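Local coordinates for hypothetical protein PH1320 (Pyrococcus horikoshii, PDB 2E87) that is of unknown function but probably binds and hydrolyses GTP as an Obg-type GTPase related to NOG1, here with GDP bound, at residues 13-18 with 139-144; 92-97 with 144-149. One frame throughout, in Å; residues are numbered along the deposited sequence.

Contact 1: residues 13-18 with 139-144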
# COMPACT_ATOMS: atom_id res chain seq x y z
N THR A 13 17.63 -13.63 7.16
CA THR A 13 17.07 -14.96 7.44
C THR A 13 17.55 -15.43 8.81
O THR A 13 18.52 -14.88 9.36
CB THR A 13 17.49 -16.02 6.37
OG1 THR A 13 18.91 -16.24 6.45
CG2 THR A 13 17.14 -15.55 4.98
N ALA A 14 16.88 -16.42 9.37
CA ALA A 14 17.28 -16.93 10.68
C ALA A 14 18.80 -17.23 10.70
O ALA A 14 19.51 -16.81 11.62
CB ALA A 14 16.48 -18.18 11.03
N ASP A 15 19.29 -17.93 9.69
CA ASP A 15 20.71 -18.26 9.63
C ASP A 15 21.63 -17.04 9.58
O ASP A 15 22.65 -17.00 10.26
CB ASP A 15 21.01 -19.14 8.41
CG ASP A 15 20.41 -20.52 8.53
OD1 ASP A 15 20.24 -21.00 9.67
OD2 ASP A 15 20.12 -21.12 7.47
N GLU A 16 21.26 -16.06 8.76
CA GLU A 16 22.09 -14.86 8.64
C GLU A 16 22.12 -14.11 9.96
O GLU A 16 23.14 -13.55 10.32
CB GLU A 16 21.56 -13.94 7.52
CG GLU A 16 21.43 -14.63 6.16
CD GLU A 16 20.68 -13.79 5.11
OE1 GLU A 16 19.74 -13.04 5.47
OE2 GLU A 16 21.02 -13.92 3.90
N LEU A 17 21.00 -14.10 10.68
CA LEU A 17 20.96 -13.39 11.95
C LEU A 17 21.79 -14.14 12.97
O LEU A 17 22.51 -13.54 13.77
CB LEU A 17 19.53 -13.27 12.47
CG LEU A 17 18.98 -11.88 12.81
CD1 LEU A 17 17.97 -12.03 13.95
CD2 LEU A 17 20.10 -10.94 13.23
N ILE A 18 21.68 -15.46 12.94
CA ILE A 18 22.44 -16.29 13.87
C ILE A 18 23.92 -16.04 13.65
O ILE A 18 24.65 -15.73 14.59
CB ILE A 18 22.14 -17.78 13.63
CG1 ILE A 18 20.72 -18.10 14.09
CG2 ILE A 18 23.15 -18.64 14.38
CD1 ILE A 18 20.25 -19.51 13.69
N VAL A 139 14.76 -20.20 18.53
CA VAL A 139 13.70 -19.20 18.47
C VAL A 139 13.70 -18.58 17.08
O VAL A 139 12.65 -18.43 16.47
CB VAL A 139 13.90 -18.09 19.56
CG1 VAL A 139 12.91 -16.96 19.35
CG2 VAL A 139 13.69 -18.68 20.94
N LEU A 140 14.88 -18.25 16.56
CA LEU A 140 14.96 -17.64 15.23
C LEU A 140 14.53 -18.60 14.13
O LEU A 140 13.95 -18.17 13.12
CB LEU A 140 16.38 -17.14 14.93
CG LEU A 140 16.86 -16.00 15.83
CD1 LEU A 140 18.30 -15.59 15.48
CD2 LEU A 140 15.88 -14.83 15.66
N ARG A 141 14.81 -19.89 14.30
CA ARG A 141 14.38 -20.84 13.29
C ARG A 141 12.87 -21.01 13.38
O ARG A 141 12.24 -21.31 12.38
CB ARG A 141 15.12 -22.17 13.42
CG ARG A 141 16.57 -22.02 13.01
CD ARG A 141 17.34 -23.31 12.98
NE ARG A 141 18.76 -23.07 12.70
CZ ARG A 141 19.74 -23.31 13.57
NH1 ARG A 141 19.46 -23.79 14.78
NH2 ARG A 141 21.01 -23.07 13.23
N ASP A 142 12.29 -20.78 14.55
CA ASP A 142 10.85 -20.89 14.67
C ASP A 142 10.18 -19.84 13.76
O ASP A 142 9.09 -20.08 13.22
CB ASP A 142 10.37 -20.63 16.10
CG ASP A 142 10.75 -21.74 17.07
OD1 ASP A 142 10.96 -22.88 16.62
OD2 ASP A 142 10.81 -21.46 18.29
N ILE A 143 10.81 -18.68 13.58
CA ILE A 143 10.23 -17.63 12.74
C ILE A 143 10.89 -17.43 11.38
O ILE A 143 10.55 -16.48 10.68
CB ILE A 143 10.22 -16.24 13.46
CG1 ILE A 143 11.65 -15.74 13.66
CG2 ILE A 143 9.50 -16.32 14.79
CD1 ILE A 143 11.72 -14.28 14.06
N ASP A 144 11.80 -18.32 10.99
CA ASP A 144 12.51 -18.20 9.71
C ASP A 144 11.55 -18.08 8.51
O ASP A 144 11.75 -17.23 7.62
CB ASP A 144 13.45 -19.40 9.49
CG ASP A 144 14.47 -19.16 8.37
OD1 ASP A 144 14.67 -20.06 7.52
OD2 ASP A 144 15.09 -18.08 8.34
O HOH W 1 17.55 -19.20 7.49
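T13 caps helix 14-30 in a capping box: its backbone N binds E16 OE1 at 2.8 Å, and its OG1 accepts a weak return bond from E16 N. A14 N reaches across to D144 OD2 at 2.6 Å, meeting the oxygen from above the carboxylate plane. Water 1 donates to this OD2 (2.8 Å) and accepts from D15 N, so two bonds grip the oxygen, whose charge the helix start probably stabilises. D144 OD1 holds R148 NE in a salt bridge. An alanine here would remove the carboxylate that A14 N, water 1 and R148 share, and would probably leave helix 14-30 less firmly held to the start of helix 144-156. A14 CB points toward helix 122-142 and lies 3.0 Å from D144 OD2 and 3.3 Å from L140 O. D15 OD1 makes a long salt bridge, 4.0 Å, to R141 NE, the two flat groups 63° apart. L17 CD1 meets the fork of L140 crosswise; I18 CG1 lies 3.8 Å from L140 CD1, and I18 CD1 over one face of the R141 guanidinium, toward its rim, 3.7 Å from NH2. Helix 14-30 packs beside helix 122-142 in the N-terminal bundle, L17 and L140 both touching V57 of helix 38-67.

Contact 2: residues 92-97 with 144-149. With SO4 (sulfate ion), chain B.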
# COMPACT_ATOMS: atom_id res chain seq x y z
N HIS A 92 0.32 -9.26 9.44
CA HIS A 92 0.23 -8.96 10.86
C HIS A 92 0.83 -10.06 11.71
O HIS A 92 1.52 -9.78 12.69
CB HIS A 92 -1.23 -8.74 11.29
CG HIS A 92 -1.69 -7.32 11.17
ND1 HIS A 92 -3.01 -6.98 10.97
CD2 HIS A 92 -1.00 -6.16 11.24
CE1 HIS A 92 -3.11 -5.66 10.92
NE2 HIS A 92 -1.91 -5.14 11.09
N LYS A 93 0.58 -11.31 11.33
CA LYS A 93 1.07 -12.45 12.06
C LYS A 93 2.56 -12.66 11.94
O LYS A 93 3.21 -13.07 12.90
CB LYS A 93 0.33 -13.71 11.64
CG LYS A 93 -1.07 -13.75 12.21
CD LYS A 93 -1.88 -14.92 11.70
CE LYS A 93 -3.28 -14.85 12.29
NZ LYS A 93 -4.18 -15.87 11.72
N ALA A 94 3.10 -12.38 10.76
CA ALA A 94 4.53 -12.53 10.55
C ALA A 94 5.20 -11.51 11.46
O ALA A 94 6.13 -11.84 12.21
CB ALA A 94 4.87 -12.28 9.10
N MSE A 95 4.71 -10.27 11.42
CA MSE A 95 5.27 -9.22 12.26
C MSE A 95 5.18 -9.60 13.72
O MSE A 95 6.12 -9.40 14.47
CB MSE A 95 4.55 -7.90 12.02
CG MSE A 95 4.80 -7.29 10.65
SE MSE A 95 6.67 -6.80 10.34
CE MSE A 95 6.70 -5.14 11.35
N ALA A 96 4.04 -10.16 14.12
CA ALA A 96 3.86 -10.57 15.51
C ALA A 96 4.84 -11.68 15.88
O ALA A 96 5.22 -11.82 17.04
CB ALA A 96 2.42 -11.02 15.75
N GLY A 97 5.25 -12.47 14.91
CA GLY A 97 6.22 -13.51 15.19
C GLY A 97 7.55 -12.86 15.53
O GLY A 97 8.30 -13.35 16.37
N ASP A 144 11.80 -18.32 10.99
CA ASP A 144 12.51 -18.20 9.71
C ASP A 144 11.55 -18.08 8.51
O ASP A 144 11.75 -17.23 7.62
CB ASP A 144 13.45 -19.40 9.49
CG ASP A 144 14.47 -19.16 8.37
OD1 ASP A 144 14.67 -20.06 7.52
OD2 ASP A 144 15.09 -18.08 8.34
N ASP A 145 10.53 -18.94 8.46
CA ASP A 145 9.56 -18.86 7.36
C ASP A 145 8.90 -17.48 7.36
O ASP A 145 8.71 -16.88 6.31
CB ASP A 145 8.47 -19.94 7.49
CG ASP A 145 8.93 -21.31 7.00
OD1 ASP A 145 9.98 -21.39 6.32
OD2 ASP A 145 8.22 -22.30 7.29
N ARG A 146 8.55 -16.98 8.54
CA ARG A 146 7.95 -15.65 8.63
C ARG A 146 8.93 -14.58 8.13
O ARG A 146 8.54 -13.65 7.44
CB ARG A 146 7.54 -15.32 10.06
CG ARG A 146 6.32 -16.05 10.60
CD ARG A 146 5.98 -15.47 11.97
NE ARG A 146 4.99 -16.22 12.72
CZ ARG A 146 5.15 -17.47 13.15
NH1 ARG A 146 6.27 -18.13 12.89
NH2 ARG A 146 4.19 -18.06 13.84
N LEU A 147 10.21 -14.70 8.46
CA LEU A 147 11.17 -13.71 8.01
C LEU A 147 11.31 -13.78 6.50
O LEU A 147 11.35 -12.76 5.81
CB LEU A 147 12.53 -13.95 8.64
CG LEU A 147 12.65 -13.78 10.15
CD1 LEU A 147 14.04 -14.27 10.58
CD2 LEU A 147 12.43 -12.31 10.56
N ARG A 148 11.37 -15.00 5.98
CA ARG A 148 11.50 -15.18 4.55
C ARG A 148 10.28 -14.60 3.84
O ARG A 148 10.42 -13.92 2.83
CB ARG A 148 11.69 -16.67 4.26
CG ARG A 148 13.11 -17.11 4.59
CD ARG A 148 13.27 -18.61 4.65
NE ARG A 148 14.67 -18.94 4.90
CZ ARG A 148 15.62 -18.82 3.98
NH1 ARG A 148 15.33 -18.39 2.76
NH2 ARG A 148 16.87 -19.07 4.31
N TYR A 149 9.10 -14.84 4.39
CA TYR A 149 7.89 -14.28 3.80
C TYR A 149 7.93 -12.74 3.85
O TYR A 149 7.58 -12.09 2.87
CB TYR A 149 6.65 -14.77 4.54
CG TYR A 149 5.45 -13.84 4.42
CD1 TYR A 149 4.65 -13.84 3.27
CD2 TYR A 149 5.14 -12.94 5.45
CE1 TYR A 149 3.56 -12.96 3.15
CE2 TYR A 149 4.05 -12.05 5.34
CZ TYR A 149 3.27 -12.07 4.18
OH TYR A 149 2.23 -11.18 4.07
S SO4 B . -0.76 -1.95 12.91
O1 SO4 B . -0.36 -0.48 12.89
O2 SO4 B . 0.07 -2.81 11.93
O3 SO4 B . -0.46 -2.42 14.34
O4 SO4 B . -2.20 -2.07 12.49
O HOH W 2 3.08 -15.62 14.50
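K93 O is held by two bonds: the helical one from G97 N at 2.9 Å and one from water 2 at 3.0 Å. That water accepts from R146 NE at 2.7 Å, so the polar link between the helices is water-mediated; K93 O itself lies in the guanidinium plane at its edge, 3.6 Å from NE. R146 gets there because its chain is extended from CG to NE, running over the backbone of the opposing helix with CD 3.6 Å from A94 CA. G97 makes room for it, since a CB at this position would fall 2.3 Å from R146 CD. One turn farther along helix 144-156, Y149 has CG anti to its backbone N (chi1 156°), and its ring receives A94 CB at the edge, 3.7 Å from CD2. The phenol OH is bonded to V86 O, which helps to hold the far end of the ring. On the far flank H92 NE2 donates to O2 of a sulfate, probably from the crystallisation liquor, that S72 OG also binds. The short segments of helix 88-117 and helix 144-156 cross steeply, with 126° between their directions, while selenomethionine M95 and L147 touch helix 38-67.

Both contacts lie in the N-terminal helical domain, away from the GDP site, with centres about 11 Å apart. D144, the first residue of helix 144-156, belongs to both but works in contact 1 alone; the two successive helices meet different partners. Contact 1 ties helix 122-142 and this junction to helix 14-30, contact 2 ties helix 144-156 to helix 88-117. Each is partly buried, but contact 1 buries 358 Å² against 180 Å². Its leucine and isoleucine packing is flanked by a direct carboxylate-to-amide bond, whereas contact 2 has small residues under an arginine chain and a water between its polar atoms. L147 CD1 packs near A14 N, and I143 CG2 near G97 O, making them one continuous region.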